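Local atomic coordinates of SusD homolog (Bacteroides thetaiotaomicron VPI-5482, PDB entry 3FDH), a protein that belongs to the SusD/RagB family and probably binds sugars at the outer membrane. Residues P250-Y255 / Y324-P329; A279-F284 / S371-I376; D241-N246 / A328-M333; G318-V323 / A423-S428. All blocks are in the same frame, centred on the assembly; numbering follows the deposited sequence.

Contact 1: P250-Y255 / Y324-P329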
loop_
_atom_site.group_PDB
_atom_site.type_symbol
_atom_site.label_atom_id
_atom_site.label_comp_id
_atom_site.label_asym_id
_atom_site.label_seq_id
_atom_site.Cartn_x
_atom_site.Cartn_y
_atom_site.Cartn_z
ATOM N N PRO A 250 3.671 -11.359 -3.650
ATOM C CA PRO A 250 2.486 -11.739 -2.884
ATOM C C PRO A 250 1.123 -11.495 -3.517
ATOM O O PRO A 250 0.163 -12.213 -3.210
ATOM C CB PRO A 250 2.655 -10.949 -1.594
ATOM C CG PRO A 250 3.426 -9.731 -2.004
ATOM C CD PRO A 250 4.425 -10.279 -2.990
ATOM N N PHE A 251 1.064 -10.474 -4.357
ATOM C CA PHE A 251 -0.111 -10.124 -5.145
ATOM C C PHE A 251 -0.278 -11.245 -6.203
ATOM O O PHE A 251 -1.345 -11.853 -6.367
ATOM C CB PHE A 251 0.071 -8.739 -5.785
ATOM C CG PHE A 251 -1.129 -8.268 -6.564
ATOM C CD1 PHE A 251 -2.196 -7.684 -5.924
ATOM C CD2 PHE A 251 -1.194 -8.424 -7.930
ATOM C CE1 PHE A 251 -3.314 -7.265 -6.620
ATOM C CE2 PHE A 251 -2.304 -8.029 -8.621
ATOM C CZ PHE A 251 -3.368 -7.429 -7.980
ATOM N N TYR A 252 0.811 -11.508 -6.912
ATOM C CA TYR A 252 0.857 -12.626 -7.843
ATOM C C TYR A 252 0.459 -13.919 -7.119
ATOM O O TYR A 252 -0.299 -14.765 -7.638
ATOM C CB TYR A 252 2.270 -12.760 -8.454
ATOM C CG TYR A 252 2.499 -14.081 -9.147
ATOM C CD1 TYR A 252 2.881 -15.212 -8.432
ATOM C CD2 TYR A 252 2.358 -14.193 -10.517
ATOM C CE1 TYR A 252 3.078 -16.417 -9.076
ATOM C CE2 TYR A 252 2.554 -15.379 -11.159
ATOM C CZ TYR A 252 2.906 -16.490 -10.441
ATOM O OH TYR A 252 3.127 -17.666 -11.097
ATOM N N GLY A 253 0.940 -14.024 -5.885
ATOM C CA GLY A 253 0.740 -15.207 -5.061
ATOM C C GLY A 253 -0.703 -15.481 -4.771
ATOM O O GLY A 253 -1.178 -16.627 -4.856
ATOM N N PHE A 254 -1.410 -14.427 -4.410
ATOM C CA PHE A 254 -2.843 -14.531 -4.146
ATOM C C PHE A 254 -3.589 -15.044 -5.357
ATOM O O PHE A 254 -4.394 -15.962 -5.258
ATOM C CB PHE A 254 -3.473 -13.204 -3.720
ATOM C CG PHE A 254 -4.982 -13.264 -3.706
ATOM C CD1 PHE A 254 -5.653 -13.866 -2.659
ATOM C CD2 PHE A 254 -5.724 -12.777 -4.784
ATOM C CE1 PHE A 254 -7.033 -13.954 -2.674
ATOM C CE2 PHE A 254 -7.101 -12.879 -4.799
ATOM C CZ PHE A 254 -7.749 -13.456 -3.751
ATOM N N TYR A 255 -3.302 -14.473 -6.513
ATOM C CA TYR A 255 -3.992 -14.889 -7.745
ATOM C C TYR A 255 -3.605 -16.309 -8.148
ATOM O O TYR A 255 -4.388 -17.079 -8.693
ATOM C CB TYR A 255 -3.737 -13.917 -8.917
ATOM C CG TYR A 255 -4.595 -14.295 -10.101
ATOM C CD1 TYR A 255 -5.928 -13.905 -10.173
ATOM C CD2 TYR A 255 -4.074 -15.038 -11.153
ATOM C CE1 TYR A 255 -6.737 -14.287 -11.223
ATOM C CE2 TYR A 255 -4.872 -15.440 -12.198
ATOM C CZ TYR A 255 -6.204 -15.065 -12.232
ATOM O OH TYR A 255 -6.971 -15.464 -13.306
ATOM N N TYR A 324 -0.144 -11.466 -12.890
ATOM C CA TYR A 324 0.913 -12.362 -13.399
ATOM C C TYR A 324 2.334 -11.808 -13.256
ATOM O O TYR A 324 3.300 -12.326 -13.836
ATOM C CB TYR A 324 0.621 -12.764 -14.854
ATOM C CG TYR A 324 -0.400 -13.884 -14.912
ATOM C CD1 TYR A 324 -0.057 -15.174 -14.539
ATOM C CD2 TYR A 324 -1.703 -13.649 -15.317
ATOM C CE1 TYR A 324 -0.994 -16.188 -14.563
ATOM C CE2 TYR A 324 -2.648 -14.648 -15.317
ATOM C CZ TYR A 324 -2.290 -15.911 -14.932
ATOM O OH TYR A 324 -3.236 -16.924 -14.982
ATOM N N ALA A 325 2.459 -10.740 -12.472
ATOM C CA ALA A 325 3.760 -10.041 -12.254
ATOM C C ALA A 325 4.555 -10.772 -11.169
ATOM O O ALA A 325 4.806 -10.249 -10.103
ATOM C CB ALA A 325 3.529 -8.565 -11.846
ATOM N N LYS A 326 5.013 -11.966 -11.538
ATOM C CA LYS A 326 5.584 -12.918 -10.598
ATOM C C LYS A 326 6.729 -12.418 -9.726
ATOM O O LYS A 326 6.802 -12.735 -8.517
ATOM C CB LYS A 326 6.001 -14.190 -11.331
ATOM C CG LYS A 326 6.425 -15.316 -10.403
ATOM C CD LYS A 326 6.818 -16.526 -11.230
ATOM C CE LYS A 326 7.152 -17.726 -10.362
ATOM N NZ LYS A 326 7.344 -18.985 -11.166
ATOM N N THR A 327 7.579 -11.617 -10.355
ATOM C CA THR A 327 8.778 -11.111 -9.715
ATOM C C THR A 327 8.795 -9.608 -9.550
ATOM O O THR A 327 9.818 -9.034 -9.234
ATOM C CB THR A 327 10.043 -11.600 -10.433
ATOM O OG1 THR A 327 10.046 -11.135 -11.779
ATOM C CG2 THR A 327 10.100 -13.129 -10.436
ATOM N N ALA A 328 7.648 -8.962 -9.670
ATOM C CA ALA A 328 7.620 -7.521 -9.435
ATOM C C ALA A 328 7.959 -7.244 -7.974
ATOM O O ALA A 328 7.481 -7.962 -7.071
ATOM C CB ALA A 328 6.227 -6.926 -9.787
ATOM N N PRO A 329 8.713 -6.160 -7.699
ATOM C CA PRO A 329 8.995 -5.902 -6.280
ATOM C C PRO A 329 7.810 -5.424 -5.490
ATOM O O PRO A 329 6.875 -4.865 -6.023
ATOM C CB PRO A 329 10.020 -4.757 -6.299
ATOM C CG PRO A 329 9.929 -4.140 -7.712
ATOM C CD PRO A 329 9.434 -5.248 -8.610
#

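Contact 2: A279-F284 / S371-I376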
loop_
_atom_site.group_PDB
_atom_site.type_symbol
_atom_site.label_atom_id
_atom_site.label_comp_id
_atom_site.label_asym_id
_atom_site.label_seq_id
_atom_site.Cartn_x
_atom_site.Cartn_y
_atom_site.Cartn_z
ATOM N N ALA A 279 -4.729 1.778 -20.244
ATOM C CA ALA A 279 -6.045 1.364 -20.757
ATOM C C ALA A 279 -5.921 0.292 -21.852
ATOM O O ALA A 279 -6.766 -0.601 -21.978
ATOM C CB ALA A 279 -6.851 2.573 -21.306
ATOM N N ASN A 280 -4.876 0.407 -22.659
ATOM C CA ASN A 280 -4.710 -0.456 -23.784
ATOM C C ASN A 280 -3.653 -1.495 -23.572
ATOM O O ASN A 280 -3.307 -2.237 -24.469
ATOM C CB ASN A 280 -4.259 0.377 -24.963
ATOM C CG ASN A 280 -4.458 -0.332 -26.262
ATOM O OD1 ASN A 280 -5.439 -1.074 -26.433
ATOM N ND2 ASN A 280 -3.534 -0.135 -27.191
ATOM N N ARG A 281 -3.164 -1.573 -22.356
ATOM C CA ARG A 281 -2.008 -2.399 -22.124
ATOM C C ARG A 281 -1.976 -3.278 -20.890
ATOM O O ARG A 281 -1.295 -4.300 -20.889
ATOM C CB ARG A 281 -0.802 -1.460 -22.164
ATOM C CG ARG A 281 0.474 -2.132 -22.081
ATOM C CD ARG A 281 1.590 -1.267 -22.580
ATOM N NE ARG A 281 2.865 -1.937 -22.317
ATOM C CZ ARG A 281 3.354 -2.950 -23.028
ATOM N NH1 ARG A 281 2.678 -3.423 -24.049
ATOM N NH2 ARG A 281 4.494 -3.510 -22.686
ATOM N N ALA A 282 -2.786 -2.932 -19.880
ATOM C CA ALA A 282 -2.744 -3.595 -18.582
ATOM C C ALA A 282 -3.875 -4.595 -18.293
ATOM O O ALA A 282 -4.132 -4.948 -17.154
ATOM C CB ALA A 282 -2.709 -2.542 -17.474
ATOM N N PHE A 283 -4.529 -5.038 -19.335
ATOM C CA PHE A 283 -5.656 -5.988 -19.236
ATOM C C PHE A 283 -5.547 -7.177 -20.154
ATOM O O PHE A 283 -5.175 -7.059 -21.310
ATOM C CB PHE A 283 -7.002 -5.277 -19.484
ATOM C CG PHE A 283 -7.315 -4.222 -18.476
ATOM C CD1 PHE A 283 -7.714 -4.568 -17.202
ATOM C CD2 PHE A 283 -7.241 -2.891 -18.799
ATOM C CE1 PHE A 283 -7.990 -3.598 -16.258
ATOM C CE2 PHE A 283 -7.525 -1.914 -17.858
ATOM C CZ PHE A 283 -7.913 -2.268 -16.588
ATOM N N PHE A 284 -5.883 -8.335 -19.591
ATOM C CA PHE A 284 -5.914 -9.603 -20.276
ATOM C C PHE A 284 -7.298 -10.247 -20.157
ATOM O O PHE A 284 -7.984 -10.191 -19.137
ATOM C CB PHE A 284 -4.894 -10.634 -19.755
ATOM C CG PHE A 284 -3.463 -10.150 -19.689
ATOM C CD1 PHE A 284 -2.957 -9.235 -20.596
ATOM C CD2 PHE A 284 -2.594 -10.713 -18.746
ATOM C CE1 PHE A 284 -1.620 -8.832 -20.534
ATOM C CE2 PHE A 284 -1.264 -10.329 -18.678
ATOM C CZ PHE A 284 -0.774 -9.377 -19.578
ATOM N N SER A 371 5.954 -3.838 -14.167
ATOM C CA SER A 371 5.167 -4.998 -13.805
ATOM C C SER A 371 4.442 -5.672 -14.941
ATOM O O SER A 371 4.315 -6.904 -14.991
ATOM C CB SER A 371 4.145 -4.606 -12.744
ATOM O OG SER A 371 4.861 -4.137 -11.636
ATOM N N ILE A 372 3.967 -4.849 -15.865
ATOM C CA ILE A 372 3.237 -5.356 -17.025
ATOM C C ILE A 372 4.176 -6.242 -17.837
ATOM O O ILE A 372 3.797 -7.336 -18.205
ATOM C CB ILE A 372 2.641 -4.228 -17.866
ATOM C CG1 ILE A 372 1.522 -3.582 -17.044
ATOM C CG2 ILE A 372 2.158 -4.798 -19.264
ATOM C CD1 ILE A 372 0.995 -2.293 -17.644
ATOM N N SER A 373 5.388 -5.760 -18.110
ATOM C CA SER A 373 6.403 -6.521 -18.859
ATOM C C SER A 373 6.794 -7.835 -18.175
ATOM O O SER A 373 6.994 -8.856 -18.821
ATOM C CB SER A 373 7.654 -5.685 -19.119
ATOM O OG SER A 373 7.312 -4.672 -20.043
ATOM N N ILE A 374 6.947 -7.777 -16.872
ATOM C CA ILE A 374 7.264 -8.980 -16.084
ATOM C C ILE A 374 6.161 -10.010 -16.333
ATOM O O ILE A 374 6.404 -11.213 -16.529
ATOM C CB ILE A 374 7.407 -8.654 -14.568
ATOM C CG1 ILE A 374 8.763 -7.946 -14.317
ATOM C CG2 ILE A 374 7.320 -9.903 -13.715
ATOM C CD1 ILE A 374 8.874 -7.331 -12.889
ATOM N N ALA A 375 4.927 -9.506 -16.331
ATOM C CA ALA A 375 3.724 -10.359 -16.457
ATOM C C ALA A 375 3.619 -11.007 -17.825
ATOM O O ALA A 375 3.290 -12.182 -17.931
ATOM C CB ALA A 375 2.454 -9.594 -16.113
ATOM N N ILE A 376 3.918 -10.221 -18.853
ATOM C CA ILE A 376 3.919 -10.692 -20.240
ATOM C C ILE A 376 4.984 -11.771 -20.398
ATOM O O ILE A 376 4.745 -12.808 -21.009
ATOM C CB ILE A 376 4.127 -9.512 -21.248
ATOM C CG1 ILE A 376 2.882 -8.606 -21.235
ATOM C CG2 ILE A 376 4.429 -10.038 -22.667
ATOM C CD1 ILE A 376 3.056 -7.292 -21.956
#

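Contact 3: D241-N246 / A328-M333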
loop_
_atom_site.group_PDB
_atom_site.type_symbol
_atom_site.label_atom_id
_atom_site.label_comp_id
_atom_site.label_asym_id
_atom_site.label_seq_id
_atom_site.Cartn_x
_atom_site.Cartn_y
_atom_site.Cartn_z
ATOM N N ASP A 241 12.883 -6.450 -3.365
ATOM C CA ASP A 241 13.040 -6.896 -4.721
ATOM C C ASP A 241 13.881 -8.159 -4.794
ATOM O O ASP A 241 14.871 -8.193 -5.493
ATOM C CB ASP A 241 13.712 -5.744 -5.467
ATOM C CG ASP A 241 13.582 -5.834 -6.989
ATOM O OD1 ASP A 241 12.848 -6.687 -7.538
ATOM O OD2 ASP A 241 14.223 -4.996 -7.651
ATOM N N ILE A 242 13.483 -9.180 -4.053
ATOM C CA ILE A 242 14.257 -10.419 -4.014
ATOM C C ILE A 242 13.459 -11.588 -4.573
ATOM O O ILE A 242 13.834 -12.749 -4.427
ATOM C CB ILE A 242 14.794 -10.742 -2.568
ATOM C CG1 ILE A 242 13.664 -11.206 -1.637
ATOM C CG2 ILE A 242 15.522 -9.525 -1.990
ATOM C CD1 ILE A 242 14.122 -11.643 -0.225
ATOM N N TYR A 243 12.369 -11.272 -5.247
ATOM C CA TYR A 243 11.531 -12.344 -5.814
ATOM C C TYR A 243 12.203 -13.056 -6.981
ATOM O O TYR A 243 12.992 -12.468 -7.740
ATOM C CB TYR A 243 10.141 -11.831 -6.223
ATOM C CG TYR A 243 9.408 -11.218 -5.073
ATOM C CD1 TYR A 243 9.267 -11.908 -3.875
ATOM C CD2 TYR A 243 8.842 -9.958 -5.179
ATOM C CE1 TYR A 243 8.588 -11.344 -2.796
ATOM C CE2 TYR A 243 8.155 -9.382 -4.124
ATOM C CZ TYR A 243 8.040 -10.076 -2.929
ATOM O OH TYR A 243 7.351 -9.526 -1.873
ATOM N N ASP A 244 11.889 -14.345 -7.077
ATOM C CA ASP A 244 12.340 -15.200 -8.186
ATOM C C ASP A 244 11.339 -16.295 -8.557
ATOM O O ASP A 244 10.223 -16.370 -8.023
ATOM C CB ASP A 244 13.724 -15.824 -7.933
ATOM C CG ASP A 244 13.808 -16.623 -6.621
ATOM O OD1 ASP A 244 12.876 -17.379 -6.272
ATOM O OD2 ASP A 244 14.851 -16.508 -5.939
ATOM N N SER A 245 11.816 -17.145 -9.467
ATOM C CA SER A 245 11.052 -18.265 -10.026
ATOM C C SER A 245 10.445 -19.039 -8.902
ATOM O O SER A 245 9.374 -19.610 -9.031
ATOM C CB SER A 245 11.956 -19.262 -10.777
ATOM O OG SER A 245 12.867 -18.640 -11.678
ATOM N N ASN A 246 11.143 -19.028 -7.781
ATOM C CA ASN A 246 10.770 -19.865 -6.649
ATOM C C ASN A 246 10.369 -19.105 -5.402
ATOM O O ASN A 246 9.910 -19.677 -4.420
ATOM C CB ASN A 246 11.916 -20.839 -6.350
ATOM C CG ASN A 246 12.215 -21.770 -7.542
ATOM O OD1 ASN A 246 13.344 -21.803 -8.057
ATOM N ND2 ASN A 246 11.184 -22.476 -8.022
ATOM N N ALA A 328 7.648 -8.962 -9.670
ATOM C CA ALA A 328 7.620 -7.521 -9.435
ATOM C C ALA A 328 7.959 -7.244 -7.974
ATOM O O ALA A 328 7.481 -7.962 -7.071
ATOM C CB ALA A 328 6.227 -6.926 -9.787
ATOM N N PRO A 329 8.713 -6.160 -7.699
ATOM C CA PRO A 329 8.995 -5.902 -6.280
ATOM C C PRO A 329 7.810 -5.424 -5.490
ATOM O O PRO A 329 6.875 -4.865 -6.023
ATOM C CB PRO A 329 10.020 -4.757 -6.299
ATOM C CG PRO A 329 9.929 -4.140 -7.712
ATOM C CD PRO A 329 9.434 -5.248 -8.610
ATOM N N THR A 330 7.901 -5.645 -4.194
ATOM C CA THR A 330 6.943 -5.110 -3.263
ATOM C C THR A 330 7.499 -3.763 -2.836
ATOM O O THR A 330 8.603 -3.660 -2.300
ATOM C CB THR A 330 6.710 -5.993 -2.026
ATOM O OG1 THR A 330 6.083 -7.215 -2.421
ATOM C CG2 THR A 330 5.839 -5.263 -1.019
ATOM N N LEU A 331 6.716 -2.731 -3.106
ATOM C CA LEU A 331 7.106 -1.353 -2.788
ATOM C C LEU A 331 6.527 -0.946 -1.403
ATOM O O LEU A 331 5.322 -0.705 -1.234
ATOM C CB LEU A 331 6.692 -0.398 -3.928
ATOM C CG LEU A 331 7.274 -0.727 -5.303
ATOM C CD1 LEU A 331 6.823 0.325 -6.350
ATOM C CD2 LEU A 331 8.754 -0.883 -5.216
ATOM N N LEU A 332 7.412 -0.927 -0.398
ATOM C CA LEU A 332 7.053 -0.482 0.961
ATOM C C LEU A 332 6.752 0.998 0.880
ATOM O O LEU A 332 5.903 1.512 1.606
ATOM C CB LEU A 332 8.098 -0.795 2.006
ATOM C CG LEU A 332 8.238 -2.276 2.374
ATOM C CD1 LEU A 332 9.263 -2.469 3.526
ATOM C CD2 LEU A 332 6.908 -2.890 2.781
HETATM N N MSE A 333 7.453 1.672 -0.028
HETATM C CA MSE A 333 7.118 3.060 -0.327
HETATM C C MSE A 333 7.818 3.454 -1.586
HETATM O O MSE A 333 9.056 3.352 -1.683
HETATM C CB MSE A 333 7.418 4.012 0.836
HETATM C CG MSE A 333 6.707 5.384 0.633
HETATM SE SE MSE A 333 7.291 6.799 1.834
HETATM C CE MSE A 333 6.480 8.258 0.848
#

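Contact 4: G318-V323 / A423-S428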
loop_
_atom_site.group_PDB
_atom_site.type_symbol
_atom_site.label_atom_id
_atom_site.label_comp_id
_atom_site.label_asym_id
_atom_site.label_seq_id
_atom_site.Cartn_x
_atom_site.Cartn_y
_atom_site.Cartn_z
ATOM N N GLY A 318 -12.081 -11.377 -17.067
ATOM C CA GLY A 318 -10.753 -10.952 -17.455
ATOM C C GLY A 318 -10.036 -10.434 -16.236
ATOM O O GLY A 318 -10.598 -10.376 -15.138
ATOM N N ILE A 319 -8.794 -10.020 -16.443
ATOM C CA ILE A 319 -7.942 -9.653 -15.337
ATOM C C ILE A 319 -7.011 -8.506 -15.648
ATOM O O ILE A 319 -6.833 -8.155 -16.783
ATOM C CB ILE A 319 -7.019 -10.858 -14.949
ATOM C CG1 ILE A 319 -6.263 -11.356 -16.190
ATOM C CG2 ILE A 319 -7.836 -11.995 -14.239
ATOM C CD1 ILE A 319 -5.148 -12.369 -15.976
ATOM N N SER A 320 -6.450 -7.914 -14.586
ATOM C CA SER A 320 -5.360 -6.967 -14.771
ATOM C C SER A 320 -4.088 -7.785 -15.071
ATOM O O SER A 320 -3.922 -8.903 -14.587
ATOM C CB SER A 320 -5.134 -6.066 -13.552
ATOM O OG SER A 320 -4.583 -6.779 -12.448
ATOM N N ALA A 321 -3.184 -7.201 -15.843
ATOM C CA ALA A 321 -1.903 -7.841 -16.192
ATOM C C ALA A 321 -1.082 -8.148 -14.925
ATOM O O ALA A 321 -0.278 -9.090 -14.846
ATOM C CB ALA A 321 -1.102 -6.917 -17.143
ATOM N N PHE A 322 -1.384 -7.349 -13.920
ATOM C CA PHE A 322 -0.639 -7.327 -12.649
ATOM C C PHE A 322 -0.679 -8.639 -11.844
ATOM O O PHE A 322 0.243 -8.945 -11.085
ATOM C CB PHE A 322 -1.105 -6.168 -11.770
ATOM C CG PHE A 322 -0.864 -4.826 -12.393
ATOM C CD1 PHE A 322 0.430 -4.386 -12.622
ATOM C CD2 PHE A 322 -1.938 -4.052 -12.827
ATOM C CE1 PHE A 322 0.646 -3.168 -13.206
ATOM C CE2 PHE A 322 -1.739 -2.850 -13.425
ATOM C CZ PHE A 322 -0.431 -2.394 -13.627
ATOM N N VAL A 323 -1.729 -9.423 -12.056
ATOM C CA VAL A 323 -1.875 -10.673 -11.321
ATOM C C VAL A 323 -0.810 -11.702 -11.752
ATOM O O VAL A 323 -0.589 -12.691 -11.070
ATOM C CB VAL A 323 -3.324 -11.257 -11.416
ATOM C CG1 VAL A 323 -4.416 -10.205 -10.933
ATOM C CG2 VAL A 323 -3.621 -11.821 -12.828
ATOM N N ALA A 423 -1.796 5.644 -10.403
ATOM C CA ALA A 423 -0.389 5.184 -10.303
ATOM C C ALA A 423 -0.153 4.017 -9.363
ATOM O O ALA A 423 0.734 3.207 -9.538
ATOM C CB ALA A 423 0.516 6.324 -9.868
HETATM N N MSE A 424 -0.987 3.969 -8.349
HETATM C CA MSE A 424 -0.840 3.043 -7.206
HETATM C C MSE A 424 -1.606 1.711 -7.356
HETATM O O MSE A 424 -1.582 0.816 -6.524
HETATM C CB MSE A 424 -1.033 3.823 -5.910
HETATM C CG MSE A 424 0.058 4.785 -5.697
HETATM SE SE MSE A 424 0.055 5.833 -4.091
HETATM C CE MSE A 424 0.516 4.497 -2.743
ATOM N N TRP A 425 -2.143 1.577 -8.553
ATOM C CA TRP A 425 -2.725 0.313 -9.058
ATOM C C TRP A 425 -1.566 -0.499 -9.634
ATOM O O TRP A 425 -0.795 -0.027 -10.447
ATOM C CB TRP A 425 -3.684 0.616 -10.200
ATOM C CG TRP A 425 -4.218 -0.556 -10.912
ATOM C CD1 TRP A 425 -4.757 -1.678 -10.343
ATOM C CD2 TRP A 425 -4.372 -0.713 -12.322
ATOM N NE1 TRP A 425 -5.208 -2.551 -11.301
ATOM C CE2 TRP A 425 -4.955 -1.993 -12.535
ATOM C CE3 TRP A 425 -4.064 0.096 -13.445
ATOM C CZ2 TRP A 425 -5.260 -2.460 -13.793
ATOM C CZ3 TRP A 425 -4.318 -0.402 -14.688
ATOM C CH2 TRP A 425 -4.944 -1.658 -14.861
ATOM N N GLY A 426 -1.481 -1.736 -9.221
ATOM C CA GLY A 426 -0.459 -2.657 -9.660
ATOM C C GLY A 426 -0.265 -3.913 -8.836
ATOM O O GLY A 426 -1.180 -4.348 -8.100
ATOM N N ALA A 427 0.935 -4.456 -8.950
ATOM C CA ALA A 427 1.389 -5.669 -8.229
ATOM C C ALA A 427 2.373 -5.279 -7.142
ATOM O O ALA A 427 3.060 -6.128 -6.532
ATOM C CB ALA A 427 2.083 -6.657 -9.250
ATOM N N SER A 428 2.459 -3.976 -6.899
ATOM C CA SER A 428 3.460 -3.391 -5.980
ATOM C C SER A 428 3.118 -3.354 -4.491
ATOM O O SER A 428 3.965 -2.977 -3.667
ATOM C CB SER A 428 3.868 -1.976 -6.439
ATOM O OG SER A 428 4.329 -1.980 -7.782
#

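Contact 1: P250-Y255 / Y324-P329
Lys326 lies over one face of the Tyr252 ring. Its CG sits above the ring centre, 3.8 Å from the Tyr252 centroid and 14° off the normal, a CH-pi contact. Tyr252 has its CG anti to the backbone N (chi1 165°) and points toward the loop 324-329. Lys326 is extended beyond CG, and its methylenes cross the ring at a slant. Lys326 CA is 3.5 Å from Tyr252 CD2, while Lys326 CD comes to 3.9 Å from Tyr252 OH. NZ carries on past the ring and bonds to Ser245 O. At the edge of the same ring, the carbonyl carbon of Tyr324 lies 3.6 Å from Tyr252 CD2.

A second aromatic contact follows one helical turn on. The edge of Tyr255 meets the face of Tyr324 in an offset edge-to-face pair, centroids 5.5 Å apart and planes at 69°. Tyr255 CE2 does the touching, 3.6 Å from Tyr324 OH and close to Tyr324 CZ. Arg292 bonds that same hydroxyl, which would limit the freedom of the Tyr324 ring.

Asn249 joins the two segments through its side chain, which bonds both Tyr252 N and Ala328 O. The loop bends through an inverse gamma turn centred on Ala325 and a type I beta turn from Ala325 to Ala328. Tyr252 packs on these overlapping tight turns, and Tyr255 on the tyrosine that leads into them, within a mainly helical SusD-like fold.

Contact 2: A279-F284 / S371-I376
Arg281 starts with CG anti to the backbone N (chi1 -174°) and stays extended to NE, which carries the side chain across to the helix segment 371-376. Ile372 and Ile376 both hold CG1 anti to the carbonyl carbon (chi1 -69° in each), and both point toward the segment 279-284.

Ile372 CG2 lies over one face of the Arg281 guanidinium, 4.0 Å above its plane and offset toward the rim. The other branch of Ile372 ends on Ala282, with CD1 3.7 Å from Ala282 CB. Arg281 NH2 is 4.1 Å from Ile376 CD1, and the two side chains cross at about a right angle. Ser373 OG is near the guanidinium plane, at its edge, but 4.0 Å from Arg281 NH2, too long for a hydrogen bond.

Phe284 meets Ile376 at its ring edge, CZ to CG1 at 4.1 Å. Leu383 packs on both of these side chains.

The polar ends of Arg281 find partners beside the contact. NE forms a salt bridge with Glu369, which precedes the segment 371-376 in the same helix, and NH1 bonds Ser388. Gln294 bonds Arg281 O, near which Ile372 CG2 also packs.

The contact itself is thus apolar in character, a row of isoleucine branches against alanine, phenylalanine and a flat cation. The charge of this buried arginine is probably offset by Glu369, so that helix 354-379 supplies both the greasy surface and the counter-ion.

Contact 3: D241-N246 / A328-M333
Tyr243 OH and Thr330 OG1 share a short hydrogen bond of 2.7 Å, in which either hydroxyl could be the donor. OG1 lies in the plane of the Tyr243 ring, at its edge. Thr330 holds OG1 anti to the carbonyl carbon (chi1 -67°), beside its own backbone N. Ala328 O lies at the same ring edge, 3.1 Å from Tyr243 CD2, and accepts a hydrogen bond from Asn249. A phenylalanine in place of Tyr243 would probably leave Thr330 OG1 without its hydroxyl mate and the ring freer to shift.

Asp241 and Pro329 lie side by side and point the same way. Their CA atoms are 4.4 Å apart. Asp241 has CG anti to the backbone N (chi1 -162°), and its OD1 rests 3.6 Å from Pro329 CB, a packing contact at the surface. Phe240 also meets the Tyr243 ring, at a steep angle, and Phe34 of helix 21-37 touches it too.

The contact sits at the end of a two-stranded antiparallel pair, 238-240 with 330-331, where the first strand runs out into the loop. Just beyond it, Leu332 and Met333, a selenomethionine, both face Ala238 in a classic beta bulge.

Contact 4: G318-V323 / A423-S428
Phe322 and Trp425 form the aromatic part of the contact, an edge-to-face pair. Phe322 brings its edge and Trp425 its face. The six-membered ring of Trp425 has its centroid 4.7 Å from that of Phe322, and the planes stand at 76°. Phe322 CE2 does the touching, over the indole and 3.4 Å from Trp425 CE2. Phe322 has CG anti to the carbonyl carbon (chi1 -62°) and points toward the loop 423-428.

The CH-pi part uses the face of the same Phe322 ring. Gly426 CA lies 3.5 Å from the Phe322 centroid and 12° off the normal. The phenyl is thus held by a glycine on its face and an indole at its edge. An alanine at Phe322 would probably open a gap above Gly426 CA and leave this face of Trp425 without its edge-on partner.

The remaining contacts are plain packing. Ala427 CB rests 3.5 Å from Phe322 O and 4.1 Å from Phe322 CB. Ser320 CB touches Trp425 CZ2 at 3.6 Å.

The polar atoms nearby turn to Glu52. Its OE2 is hydrogen-bonded by both Ser320 OG and Trp425 NE1, which would fix the indole from its nitrogen side.

A short 3-10 segment after strand 319-320 here packs a buried aromatic against the loop between helices 412-423 and 431-443.

In the fold
Contact 3 closes the first loop, from 241-246 to 328-333. Contact 1, from 250-255 to 324-329, nests within it and shares Ala328 and Pro329. Contact 2 starts inside both, at 279-284, and ends at 371-376, so it crosses them. Contact 4 runs from 318-323 to 423-428 and crosses all three. Contacts 2 and 4 meet in the sheet of strands 283-284 and 319-320. Leu331 N probably bonds Ser428 O between contacts 3 and 4. Ala328, common to contacts 1 and 3, packs on Ser371 of contact 2. Together they tie helix 250-258, both small sheets, helix 354-379 and the loop after helix 412-423.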